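Local structure of aminopeptidase YwaD (Bacillus subtilis, 6HC6) at residues E312-M324 / D372-F386. The protein hydrolyses peptides from their amino end, releasing a range of N-terminal residues with the help of two zinc ions per subunit. Numbering follows the deposited sequence.
Sequences ELKRSEVNFNLDM and DHVPFHEAGIDSANF. With ZN (zinc ion), chain D.
Asn319 lies flat against the Phe376 ring, its amide plane 23° from that of the ring and its CG 3.6 Å from Phe376 CD2. This stack joins strand 316-322 to helix 373-378, which runs nearly antiparallel to the strand over one face of the sheet. Asn319 ND2 bonds Thr248 on neighbouring strand 244-250; OD1, 3.3 Å from His373 CA, is buried without a polar partner. Beneath the helix, strand 382-386 pairs in parallel with strand 316-322: Asn319 and Asn321 each give their N-H and carbonyl to it, and Asp323 N extends the ladder to Phe386 O. Asn321, CG swung away from its backbone N (chi1 -175°), sends ND2 2.9 Å to Asn385 OD1, a bent bond (137°) arriving from above the acceptor's carbonyl plane. Its OD1 bonds Thr248 and a water that also bonds Asp372 OD1; Ser301 holds Asp372 OD2. On the other face, Phe320 CD2 lies 3.7 Å from Phe386 CE1, the rings side by side under helix 346-358. The N-terminal end of strand 316-322 is more open to solvent: Leu313, Ser316 and Asp382 are partly exposed, Leu313 CD2 packs 4.0 Å from Ile381 CD1, and a water linking Glu317 O to Asp382 N replaces the regular ladder. At the opposite end Asp323 grips zinc through OD1 (2.1 Å) and OD2, the latter also bonded by Ser371; His250, Asp262 and two waters complete the site. This is the mixed, largely parallel central sheet of the M28 peptidase domain, helices on both faces, with Asp323 directly after its strand and Asp262 shared by the two zincs.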
ATOM      1  N   GLU A 312      18.367  -5.407  17.773  1.00 34.79           N
ATOM      2  CA  GLU A 312      17.560  -4.269  17.340  1.00 31.73           C
ATOM      3  C   GLU A 312      16.097  -4.432  17.738  1.00 34.44           C
ATOM      4  O   GLU A 312      15.425  -3.448  18.075  1.00 31.97           O
ATOM      5  CB  GLU A 312      17.663  -4.096  15.827  1.00 37.48           C
ATOM      6  CG  GLU A 312      19.003  -3.609  15.315  1.00 36.24           C
ATOM      7  CD  GLU A 312      19.065  -3.659  13.803  1.00 32.56           C
ATOM      8  OE1 GLU A 312      19.110  -2.584  13.168  1.00 30.44           O
ATOM      9  OE2 GLU A 312      19.050  -4.783  13.251  1.00 36.24           O
ATOM     10  N   LEU A 313      15.573  -5.656  17.658  1.00 30.37           N
ATOM     11  CA  LEU A 313      14.190  -5.883  18.063  1.00 32.85           C
ATOM     12  C   LEU A 313      13.993  -5.554  19.536  1.00 29.28           C
ATOM     13  O   LEU A 313      13.000  -4.922  19.910  1.00 33.92           O
ATOM     14  CB  LEU A 313      13.780  -7.331  17.776  1.00 31.32           C
ATOM     15  CG  LEU A 313      13.665  -7.703  16.295  1.00 33.33           C
ATOM     16  CD1 LEU A 313      13.373  -9.189  16.139  1.00 42.31           C
ATOM     17  CD2 LEU A 313      12.580  -6.865  15.625  1.00 31.10           C
ATOM     18  N   LYS A 314      14.926  -5.982  20.389  1.00 30.12           N
ATOM     19  CA  LYS A 314      14.815  -5.655  21.809  1.00 35.56           C
ATOM     20  C   LYS A 314      14.857  -4.149  22.039  1.00 33.33           C
ATOM     21  O   LYS A 314      14.177  -3.638  22.935  1.00 43.40           O
ATOM     22  CB  LYS A 314      15.919  -6.349  22.600  1.00 45.62           C
ATOM     23  CG  LYS A 314      15.871  -7.862  22.503  1.00 61.72           C
ATOM     24  CD  LYS A 314      14.449  -8.383  22.666  1.00 68.05           C
ATOM     25  CE  LYS A 314      14.314  -9.800  22.127  1.00 71.34           C
ATOM     26  NZ  LYS A 314      14.398  -9.847  20.640  1.00 70.61           N
ATOM     27  N   ARG A 315      15.645  -3.418  21.238  1.00 35.87           N
ATOM     28  CA  ARG A 315      15.727  -1.967  21.379  1.00 33.84           C
ATOM     29  C   ARG A 315      14.564  -1.242  20.720  1.00 28.58           C
ATOM     30  O   ARG A 315      14.427  -0.031  20.920  1.00 31.15           O
ATOM     31  CB  ARG A 315      17.022  -1.403  20.767  1.00 32.75           C
ATOM     32  CG  ARG A 315      18.317  -2.012  21.198  1.00 43.77           C
ATOM     33  CD  ARG A 315      19.466  -1.083  20.801  1.00 44.68           C
ATOM     34  NE  ARG A 315      19.959  -1.252  19.431  1.00 36.10           N
ATOM     35  CZ  ARG A 315      20.096  -0.264  18.544  1.00 37.99           C
ATOM     36  NH1 ARG A 315      19.747   0.972  18.855  1.00 36.26           N
ATOM     37  NH2 ARG A 315      20.575  -0.514  17.332  1.00 43.19           N
ATOM     38  N   SER A 316      13.744  -1.933  19.928  1.00 25.75           N
ATOM     39  CA  SER A 316      12.732  -1.261  19.122  1.00 23.06           C
ATOM     40  C   SER A 316      11.568  -0.817  19.992  1.00 35.42           C
ATOM     41  O   SER A 316      10.960  -1.632  20.691  1.00 34.09           O
ATOM     42  CB  SER A 316      12.233  -2.186  18.023  1.00 24.64           C
ATOM     43  OG  SER A 316      13.250  -2.441  17.072  1.00 28.34           O
ATOM     44  N   GLU A 317      11.242   0.473  19.932  1.00 23.16           N
ATOM     45  CA  GLU A 317      10.265   1.047  20.845  1.00 27.35           C
ATOM     46  C   GLU A 317       8.915   1.291  20.195  1.00 29.30           C
ATOM     47  O   GLU A 317       7.888   0.839  20.714  1.00 27.01           O
ATOM     48  CB  GLU A 317      10.797   2.361  21.429  1.00 30.83           C
ATOM     49  CG  GLU A 317       9.854   3.020  22.417  1.00 34.49           C
ATOM     50  CD  GLU A 317      10.445   4.283  23.000  1.00 39.86           C
ATOM     51  OE1 GLU A 317      11.577   4.216  23.503  1.00 43.40           O
ATOM     52  OE2 GLU A 317       9.790   5.343  22.924  1.00 44.51           O
ATOM     53  N   VAL A 318       8.885   1.997  19.071  1.00 22.75           N
ATOM     54  CA  VAL A 318       7.619   2.463  18.527  1.00 22.11           C
ATOM     55  C   VAL A 318       7.804   2.718  17.035  1.00 22.85           C
ATOM     56  O   VAL A 318       8.886   3.115  16.591  1.00 22.67           O
ATOM     57  CB  VAL A 318       7.148   3.721  19.304  1.00 31.02           C
ATOM     58  CG1 VAL A 318       8.206   4.813  19.269  1.00 27.20           C
ATOM     59  CG2 VAL A 318       5.911   4.248  18.750  1.00 40.68           C
ATOM     60  N   ASN A 319       6.747   2.442  16.260  1.00 19.85           N
ATOM     61  CA  ASN A 319       6.674   2.724  14.828  1.00 17.08           C
ATOM     62  C   ASN A 319       5.471   3.625  14.571  1.00 21.38           C
ATOM     63  O   ASN A 319       4.336   3.239  14.863  1.00 20.17           O
ATOM     64  CB  ASN A 319       6.544   1.426  14.011  1.00 16.57           C
ATOM     65  CG  ASN A 319       6.047   1.672  12.597  1.00 19.82           C
ATOM     66  OD1 ASN A 319       5.074   1.061  12.152  1.00 21.62           O
ATOM     67  ND2 ASN A 319       6.709   2.580  11.887  1.00 19.31           N
ATOM     68  N   PHE A 320       5.718   4.822  14.038  1.00 19.66           N
ATOM     69  CA  PHE A 320       4.663   5.711  13.546  1.00 18.57           C
ATOM     70  C   PHE A 320       4.616   5.565  12.031  1.00 18.99           C
ATOM     71  O   PHE A 320       5.533   6.024  11.341  1.00 20.47           O
ATOM     72  CB  PHE A 320       4.954   7.173  13.893  1.00 18.24           C
ATOM     73  CG  PHE A 320       5.006   7.470  15.348  1.00 18.08           C
ATOM     74  CD1 PHE A 320       6.136   7.165  16.090  1.00 19.57           C
ATOM     75  CD2 PHE A 320       3.928   8.095  15.977  1.00 23.68           C
ATOM     76  CE1 PHE A 320       6.197   7.457  17.449  1.00 25.81           C
ATOM     77  CE2 PHE A 320       3.988   8.394  17.333  1.00 25.84           C
ATOM     78  CZ  PHE A 320       5.111   8.069  18.063  1.00 27.78           C
ATOM     79  N   ASN A 321       3.567   4.933  11.507  1.00 18.14           N
ATOM     80  CA  ASN A 321       3.445   4.735  10.069  1.00 18.55           C
ATOM     81  C   ASN A 321       2.425   5.722   9.512  1.00 16.56           C
ATOM     82  O   ASN A 321       1.338   5.877  10.073  1.00 18.81           O
ATOM     83  CB  ASN A 321       3.034   3.295   9.738  1.00 15.11           C
ATOM     84  CG  ASN A 321       3.023   3.025   8.235  1.00 16.94           C
ATOM     85  OD1 ASN A 321       4.073   2.964   7.598  1.00 17.03           O
ATOM     86  ND2 ASN A 321       1.844   2.870   7.670  1.00 16.64           N
ATOM     87  N   LEU A 322       2.786   6.397   8.417  1.00 18.51           N
ATOM     88  CA  LEU A 322       1.947   7.412   7.781  1.00 20.98           C
ATOM     89  C   LEU A 322       1.477   6.903   6.425  1.00 16.40           C
ATOM     90  O   LEU A 322       2.297   6.681   5.532  1.00 17.39           O
ATOM     91  CB  LEU A 322       2.738   8.708   7.605  1.00 15.71           C
ATOM     92  CG  LEU A 322       3.473   9.109   8.889  1.00 26.77           C
ATOM     93  CD1 LEU A 322       4.430  10.258   8.647  1.00 33.61           C
ATOM     94  CD2 LEU A 322       2.446   9.482   9.925  1.00 32.30           C
ATOM     95  N   ASP A 323       0.166   6.733   6.253  1.00 15.53           N
ATOM     96  CA  ASP A 323      -0.350   6.197   4.990  1.00 16.20           C
ATOM     97  C   ASP A 323      -1.721   6.814   4.750  1.00 23.43           C
ATOM     98  O   ASP A 323      -2.691   6.424   5.404  1.00 22.15           O
ATOM     99  CB  ASP A 323      -0.416   4.662   5.033  1.00 19.39           C
ATOM    100  CG  ASP A 323      -0.713   4.018   3.676  1.00 17.72           C
ATOM    101  OD1 ASP A 323      -1.025   4.720   2.713  1.00 16.72           O
ATOM    102  OD2 ASP A 323      -0.630   2.769   3.560  1.00 18.87           O
ATOM    103  N   MET A 324      -1.772   7.757   3.833  1.00 16.02           N
ATOM    104  CA  MET A 324      -2.972   8.474   3.414  1.00 15.42           C
ATOM    105  C   MET A 324      -3.312   9.589   4.388  1.00 20.44           C
ATOM    106  O   MET A 324      -4.277   9.530   5.055  1.00 21.47           O
ATOM    107  CB  MET A 324      -4.135   7.517   3.143  1.00 16.38           C
ATOM    108  CG  MET A 324      -3.970   6.735   1.872  1.00 19.47           C
ATOM    109  SD  MET A 324      -5.134   5.420   1.521  1.00 22.10           S
ATOM    110  CE  MET A 324      -6.640   6.359   1.384  1.00 50.49           C
ATOM    111  N   ASP A 372       2.176  -0.606   6.579  1.00 14.88           N
ATOM    112  CA  ASP A 372       3.496  -1.061   6.983  1.00 16.23           C
ATOM    113  C   ASP A 372       3.700  -1.104   8.492  1.00 20.05           C
ATOM    114  O   ASP A 372       4.745  -1.577   8.939  1.00 19.36           O
ATOM    115  CB  ASP A 372       4.550  -0.174   6.322  1.00 14.67           C
ATOM    116  CG  ASP A 372       4.589  -0.367   4.821  1.00 18.55           C
ATOM    117  OD1 ASP A 372       4.455   0.641   4.112  1.00 19.60           O
ATOM    118  OD2 ASP A 372       4.759  -1.525   4.352  1.00 18.33           O
ATOM    119  N   HIS A 373       2.735  -0.652   9.289  1.00 18.32           N
ATOM    120  CA  HIS A 373       2.837  -0.878  10.723  1.00 19.97           C
ATOM    121  C   HIS A 373       2.660  -2.346  11.079  1.00 18.84           C
ATOM    122  O   HIS A 373       3.022  -2.749  12.185  1.00 19.67           O
ATOM    123  CB  HIS A 373       1.786  -0.053  11.464  1.00 18.06           C
ATOM    124  CG  HIS A 373       0.377  -0.418  11.111  1.00 18.30           C
ATOM    125  ND1 HIS A 373      -0.108  -0.364   9.820  1.00 19.90           N
ATOM    126  CD2 HIS A 373      -0.656  -0.832  11.883  1.00 21.75           C
ATOM    127  CE1 HIS A 373      -1.377  -0.733   9.814  1.00 22.69           C
ATOM    128  NE2 HIS A 373      -1.732  -1.027  11.053  1.00 22.03           N
ATOM    129  N   VAL A 374       2.117  -3.152  10.173  1.00 16.96           N
ATOM    130  CA  VAL A 374       1.700  -4.501  10.545  1.00 18.66           C
ATOM    131  C   VAL A 374       2.919  -5.375  10.822  1.00 18.94           C
ATOM    132  O   VAL A 374       2.920  -6.088  11.829  1.00 22.10           O
ATOM    133  CB  VAL A 374       0.785  -5.124   9.476  1.00 17.45           C
ATOM    134  CG1 VAL A 374       0.566  -6.611   9.754  1.00 19.71           C
ATOM    135  CG2 VAL A 374      -0.557  -4.393   9.440  1.00 19.48           C
ATOM    136  N   PRO A 375       3.964  -5.391   9.981  1.00 16.77           N
ATOM    137  CA  PRO A 375       5.138  -6.213  10.335  1.00 20.14           C
ATOM    138  C   PRO A 375       5.779  -5.809  11.651  1.00 20.82           C
ATOM    139  O   PRO A 375       6.312  -6.673  12.366  1.00 21.62           O
ATOM    140  CB  PRO A 375       6.086  -5.990   9.146  1.00 21.63           C
ATOM    141  CG  PRO A 375       5.177  -5.708   8.016  1.00 21.54           C
ATOM    142  CD  PRO A 375       4.059  -4.891   8.602  1.00 15.96           C
ATOM    143  N   PHE A 376       5.757  -4.520  11.993  1.00 21.15           N
ATOM    144  CA  PHE A 376       6.269  -4.103  13.296  1.00 23.21           C
ATOM    145  C   PHE A 376       5.433  -4.702  14.412  1.00 23.96           C
ATOM    146  O   PHE A 376       5.968  -5.252  15.380  1.00 26.87           O
ATOM    147  CB  PHE A 376       6.287  -2.577  13.388  1.00 20.69           C
ATOM    148  CG  PHE A 376       7.373  -1.946  12.574  1.00 20.06           C
ATOM    149  CD1 PHE A 376       8.653  -1.792  13.102  1.00 21.53           C
ATOM    150  CD2 PHE A 376       7.130  -1.546  11.269  1.00 17.25           C
ATOM    151  CE1 PHE A 376       9.662  -1.220  12.354  1.00 20.23           C
ATOM    152  CE2 PHE A 376       8.141  -0.979  10.503  1.00 20.14           C
ATOM    153  CZ  PHE A 376       9.415  -0.806  11.055  1.00 19.88           C
ATOM    154  N   HIS A 377       4.104  -4.623  14.277  1.00 22.30           N
ATOM    155  CA  HIS A 377       3.216  -5.190  15.289  1.00 24.52           C
ATOM    156  C   HIS A 377       3.434  -6.692  15.432  1.00 27.71           C
ATOM    157  O   HIS A 377       3.451  -7.221  16.551  1.00 26.85           O
ATOM    158  CB  HIS A 377       1.759  -4.894  14.922  1.00 26.10           C
ATOM    159  CG  HIS A 377       0.774  -5.364  15.948  1.00 30.66           C
ATOM    160  ND1 HIS A 377       0.147  -4.502  16.821  1.00 29.82           N
ATOM    161  CD2 HIS A 377       0.322  -6.603  16.251  1.00 33.03           C
ATOM    162  CE1 HIS A 377      -0.651  -5.190  17.620  1.00 36.28           C
ATOM    163  NE2 HIS A 377      -0.568  -6.467  17.291  1.00 34.36           N
ATOM    164  N   GLU A 378       3.612  -7.393  14.303  1.00 24.35           N
ATOM    165  CA  GLU A 378       3.830  -8.836  14.349  1.00 27.51           C
ATOM    166  C   GLU A 378       5.117  -9.189  15.083  1.00 30.53           C
ATOM    167  O   GLU A 378       5.198 -10.254  15.709  1.00 29.00           O
ATOM    168  CB  GLU A 378       3.857  -9.408  12.937  1.00 28.90           C
ATOM    169  CG  GLU A 378       2.510  -9.389  12.240  1.00 41.81           C
ATOM    170  CD  GLU A 378       2.609  -9.859  10.802  1.00 51.89           C
ATOM    171  OE1 GLU A 378       3.437  -9.301  10.049  1.00 54.48           O
ATOM    172  OE2 GLU A 378       1.868 -10.795  10.432  1.00 56.82           O
ATOM    173  N   ALA A 379       6.120  -8.312  15.027  1.00 28.43           N
ATOM    174  CA  ALA A 379       7.384  -8.510  15.726  1.00 29.91           C
ATOM    175  C   ALA A 379       7.338  -8.043  17.175  1.00 29.87           C
ATOM    176  O   ALA A 379       8.358  -8.126  17.871  1.00 27.81           O
ATOM    177  CB  ALA A 379       8.514  -7.786  14.989  1.00 28.17           C
ATOM    178  N   GLY A 380       6.189  -7.564  17.640  1.00 28.53           N
ATOM    179  CA  GLY A 380       6.012  -7.157  19.017  1.00 27.22           C
ATOM    180  C   GLY A 380       6.316  -5.707  19.306  1.00 31.09           C
ATOM    181  O   GLY A 380       6.417  -5.332  20.480  1.00 31.09           O
ATOM    182  N   ILE A 381       6.476  -4.884  18.279  1.00 26.39           N
ATOM    183  CA  ILE A 381       6.839  -3.483  18.435  1.00 29.50           C
ATOM    184  C   ILE A 381       5.563  -2.659  18.360  1.00 25.34           C
ATOM    185  O   ILE A 381       4.770  -2.825  17.429  1.00 25.38           O
ATOM    186  CB  ILE A 381       7.839  -3.057  17.346  1.00 27.97           C
ATOM    187  CG1 ILE A 381       9.117  -3.905  17.427  1.00 22.54           C
ATOM    188  CG2 ILE A 381       8.145  -1.575  17.440  1.00 26.26           C
ATOM    189  CD1 ILE A 381       9.853  -3.964  16.089  1.00 23.92           C
ATOM    190  N   ASP A 382       5.349  -1.791  19.345  1.00 26.53           N
ATOM    191  CA  ASP A 382       4.208  -0.875  19.307  1.00 23.17           C
ATOM    192  C   ASP A 382       4.181  -0.118  17.986  1.00 20.53           C
ATOM    193  O   ASP A 382       5.153   0.546  17.625  1.00 23.98           O
ATOM    194  CB  ASP A 382       4.311   0.128  20.455  1.00 28.07           C
ATOM    195  CG  ASP A 382       4.159  -0.508  21.816  1.00 34.59           C
ATOM    196  OD1 ASP A 382       4.903  -1.461  22.116  1.00 39.25           O
ATOM    197  OD2 ASP A 382       3.332  -0.003  22.603  1.00 29.27           O
ATOM    198  N   SER A 383       3.061  -0.181  17.266  1.00 20.07           N
ATOM    199  CA  SER A 383       3.000   0.488  15.974  1.00 18.73           C
ATOM    200  C   SER A 383       1.571   0.914  15.695  1.00 23.75           C
ATOM    201  O   SER A 383       0.621   0.354  16.242  1.00 21.17           O
ATOM    202  CB  SER A 383       3.462  -0.416  14.830  1.00 23.40           C
ATOM    203  OG  SER A 383       2.520  -1.451  14.606  1.00 28.86           O
ATOM    204  N   ALA A 384       1.429   1.881  14.815  1.00 17.99           N
ATOM    205  CA  ALA A 384       0.137   2.310  14.349  1.00 18.06           C
ATOM    206  C   ALA A 384       0.266   2.993  13.000  1.00 20.17           C
ATOM    207  O   ALA A 384       1.286   3.434  12.634  1.00 19.25           O
ATOM    208  CB  ALA A 384      -0.508   3.254  15.300  1.00 20.78           C
ATOM    209  N   ASN A 385      -0.856   3.072  12.320  1.00 19.44           N
ATOM    210  CA  ASN A 385      -0.959   3.725  11.038  1.00 19.51           C
ATOM    211  C   ASN A 385      -1.888   4.939  11.119  1.00 21.84           C
ATOM    212  O   ASN A 385      -2.931   4.792  11.585  1.00 24.77           O
ATOM    213  CB  ASN A 385      -1.491   2.750  10.010  1.00 17.24           C
ATOM    214  CG  ASN A 385      -1.588   3.350   8.651  1.00 19.11           C
ATOM    215  OD1 ASN A 385      -0.772   4.080   8.247  1.00 26.84           O
ATOM    216  ND2 ASN A 385      -2.635   3.019   7.971  1.00 16.29           N
ATOM    217  N   PHE A 386      -1.451   6.095  10.665  1.00 20.24           N
ATOM    218  CA  PHE A 386      -2.210   7.311  10.677  1.00 19.60           C
ATOM    219  C   PHE A 386      -2.856   7.536   9.296  1.00 20.98           C
ATOM    220  O   PHE A 386      -2.189   7.524   8.327  1.00 20.74           O
ATOM    221  CB  PHE A 386      -1.340   8.498  11.041  1.00 17.25           C
ATOM    222  CG  PHE A 386      -0.756   8.442  12.421  1.00 18.84           C
ATOM    223  CD1 PHE A 386       0.323   7.670  12.682  1.00 21.28           C
ATOM    224  CD2 PHE A 386      -1.286   9.157  13.444  1.00 21.09           C
ATOM    225  CE1 PHE A 386       0.867   7.598  13.930  1.00 22.55           C
ATOM    226  CE2 PHE A 386      -0.758   9.097  14.696  1.00 21.85           C
ATOM    227  CZ  PHE A 386       0.326   8.334  14.940  1.00 23.99           C
TER
HETATM  228 ZN    ZN D 501      -1.197   3.052   1.442  1.00 19.43          ZN
HETATM  229  O   HOH W   1       7.604  -1.983  21.358  1.00 41.45           O
HETATM  230  O   HOH W   2       3.277   2.902   4.876  1.00 19.21           O
HETATM  231  O   HOH W   3      -3.029   2.543   2.054  1.00 22.27           O
HETATM  232  O   HOH W   4      -1.523   1.281   0.426  1.00 18.72           O